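Local coordinates for vacuolar protein sorting protein 36 (Saccharomyces cerevisiae, PDB 2CAY) that belongs to the ESCRT-II complex of multivesicular-body sorting and, through its N-terminal PH-type GLUE domain, probably helps attach the complex to membrane lipids, at residues Q49-R54 / S115-D120. Residues are numbered along the deposited sequence; the frame is centred on the assembly and turned at random.
Sequences QRQRGR and SFRKSD. With SO4 (sulfate ion), chain C.
Arg-117 reaches from just past the end of strand 112-116 to Gln-51, which lies in the loop leading into strand 53-58, and binds a sulfate ion through NE and NH2. From CB, which points toward the loop, the chain runs to CG and then bends (chi2 65°), while CD passes SO4 O2 at 3.9 Å. NE turns to the anion, giving its hydrogen bond to SO4 O2 at 3.1 Å and a second, weak one to O1. NH2 donates to the same O1 at 2.9 Å, with an N-H...O angle of 155°, so the sulfate sits at one edge of the guanidinium. The Gln-51 backbone lies at the edge too, its O 2.9 Å from Arg-117 NH1. The Gln-51 side chain, bent at chi2, brings its amide to the NH1/NH2 end of the guanidinium, with the amide and guanidinium planes 69° apart. Ser-115 OG donates to the same SO4 O1 at 2.8 Å, so this oxygen is gripped by both Ser-115 and Arg-117 NH2. Tyr-41, Ser-95 and Arg-97 add further hydrogen bonds to the ion, which probably came from the crystallisation liquor. Positive charge and hydroxyls thus gather round a tetrahedral anion on a PH-type domain, at the sheet of strands 38-42, 97-102 and 112-116, and this chemistry is consistent with a site able to receive a lipid phosphate.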
# COMPACT_ATOMS: atom_id res chain seq x y z
N GLN A 49 6.53 -25.31 6.75
CA GLN A 49 7.82 -26.00 6.61
C GLN A 49 8.77 -25.38 5.56
O GLN A 49 9.81 -25.95 5.22
CB GLN A 49 7.60 -27.50 6.32
CG GLN A 49 6.76 -28.21 7.40
CD GLN A 49 7.24 -27.89 8.80
OE1 GLN A 49 8.43 -28.03 9.11
NE2 GLN A 49 6.32 -27.46 9.66
N ARG A 50 8.41 -24.20 5.05
CA ARG A 50 9.34 -23.46 4.20
C ARG A 50 9.42 -22.03 4.73
O ARG A 50 9.30 -21.08 3.97
CB ARG A 50 8.90 -23.44 2.73
CG ARG A 50 8.62 -24.83 2.06
CD ARG A 50 9.87 -25.59 1.80
NE ARG A 50 9.59 -26.94 1.29
CZ ARG A 50 9.21 -27.98 2.04
NH1 ARG A 50 9.07 -27.86 3.37
NH2 ARG A 50 9.00 -29.16 1.47
N GLN A 51 9.62 -21.92 6.03
CA GLN A 51 9.57 -20.66 6.74
C GLN A 51 10.93 -20.05 7.14
O GLN A 51 10.97 -18.92 7.64
CB GLN A 51 8.63 -20.79 7.94
CG GLN A 51 7.15 -20.84 7.52
CD GLN A 51 6.76 -19.64 6.60
OE1 GLN A 51 6.36 -19.84 5.47
NE2 GLN A 51 6.89 -18.44 7.10
N ARG A 52 12.03 -20.78 6.92
CA ARG A 52 13.36 -20.25 7.23
C ARG A 52 14.40 -20.88 6.30
O ARG A 52 14.77 -22.07 6.44
CB ARG A 52 13.72 -20.46 8.70
CG ARG A 52 15.00 -19.76 9.14
CD ARG A 52 15.27 -20.01 10.64
NE ARG A 52 14.14 -19.54 11.46
CZ ARG A 52 13.19 -20.31 11.99
NH1 ARG A 52 13.23 -21.64 11.82
NH2 ARG A 52 12.21 -19.76 12.70
N GLY A 53 14.83 -20.07 5.35
CA GLY A 53 15.78 -20.46 4.34
C GLY A 53 16.56 -19.28 3.81
O GLY A 53 16.25 -18.10 4.12
N ARG A 54 17.61 -19.58 3.06
CA ARG A 54 18.31 -18.55 2.32
C ARG A 54 17.63 -18.42 0.97
O ARG A 54 17.11 -19.41 0.41
CB ARG A 54 19.79 -18.92 2.12
CG ARG A 54 20.61 -18.75 3.37
CD ARG A 54 22.09 -18.83 3.02
NE ARG A 54 22.39 -20.17 2.56
CZ ARG A 54 23.53 -20.54 2.00
NH1 ARG A 54 24.52 -19.65 1.81
NH2 ARG A 54 23.68 -21.81 1.62
N SER A 115 9.18 -13.49 2.37
CA SER A 115 9.05 -12.68 3.57
C SER A 115 10.39 -12.56 4.28
O SER A 115 11.02 -13.58 4.62
CB SER A 115 7.94 -13.24 4.48
OG SER A 115 7.77 -12.40 5.61
N PHE A 116 10.85 -11.32 4.49
CA PHE A 116 12.22 -11.10 4.99
C PHE A 116 12.32 -10.88 6.50
O PHE A 116 12.06 -9.78 6.98
CB PHE A 116 12.91 -9.93 4.26
CG PHE A 116 13.01 -10.12 2.77
CD1 PHE A 116 14.16 -10.70 2.20
CD2 PHE A 116 11.97 -9.74 1.94
CE1 PHE A 116 14.26 -10.90 0.81
CE2 PHE A 116 12.07 -9.90 0.53
CZ PHE A 116 13.22 -10.50 -0.01
N ARG A 117 12.77 -11.89 7.25
CA ARG A 117 12.71 -11.81 8.73
C ARG A 117 13.94 -11.19 9.39
O ARG A 117 13.89 -10.82 10.56
CB ARG A 117 12.42 -13.18 9.36
CG ARG A 117 10.94 -13.56 9.39
CD ARG A 117 10.38 -13.75 7.99
NE ARG A 117 8.99 -14.20 7.99
CZ ARG A 117 8.57 -15.47 7.91
NH1 ARG A 117 9.44 -16.46 7.88
NH2 ARG A 117 7.27 -15.74 7.88
N LYS A 118 15.03 -11.09 8.67
CA LYS A 118 16.27 -10.58 9.26
C LYS A 118 16.92 -9.47 8.43
O LYS A 118 18.06 -9.10 8.69
CB LYS A 118 17.29 -11.72 9.48
CG LYS A 118 16.96 -12.68 10.64
CD LYS A 118 16.65 -12.02 11.97
CE LYS A 118 16.38 -13.10 13.05
NZ LYS A 118 15.49 -12.60 14.18
N SER A 119 16.21 -8.96 7.44
CA SER A 119 16.68 -7.84 6.61
C SER A 119 15.45 -7.08 6.12
O SER A 119 14.35 -7.56 6.29
CB SER A 119 17.50 -8.32 5.41
OG SER A 119 16.66 -8.85 4.40
N ASP A 120 15.63 -5.89 5.55
CA ASP A 120 14.47 -5.18 4.98
C ASP A 120 14.14 -5.70 3.59
O ASP A 120 13.18 -5.26 2.98
CB ASP A 120 14.72 -3.66 4.95
CG ASP A 120 16.01 -3.29 4.23
OD1 ASP A 120 16.46 -4.02 3.32
OD2 ASP A 120 16.59 -2.24 4.61
S SO4 C . 5.71 -12.30 8.40
O1 SO4 C . 5.79 -13.32 7.37
O2 SO4 C . 6.94 -12.25 9.18
O3 SO4 C . 4.60 -12.69 9.29
O4 SO4 C . 5.53 -10.98 7.87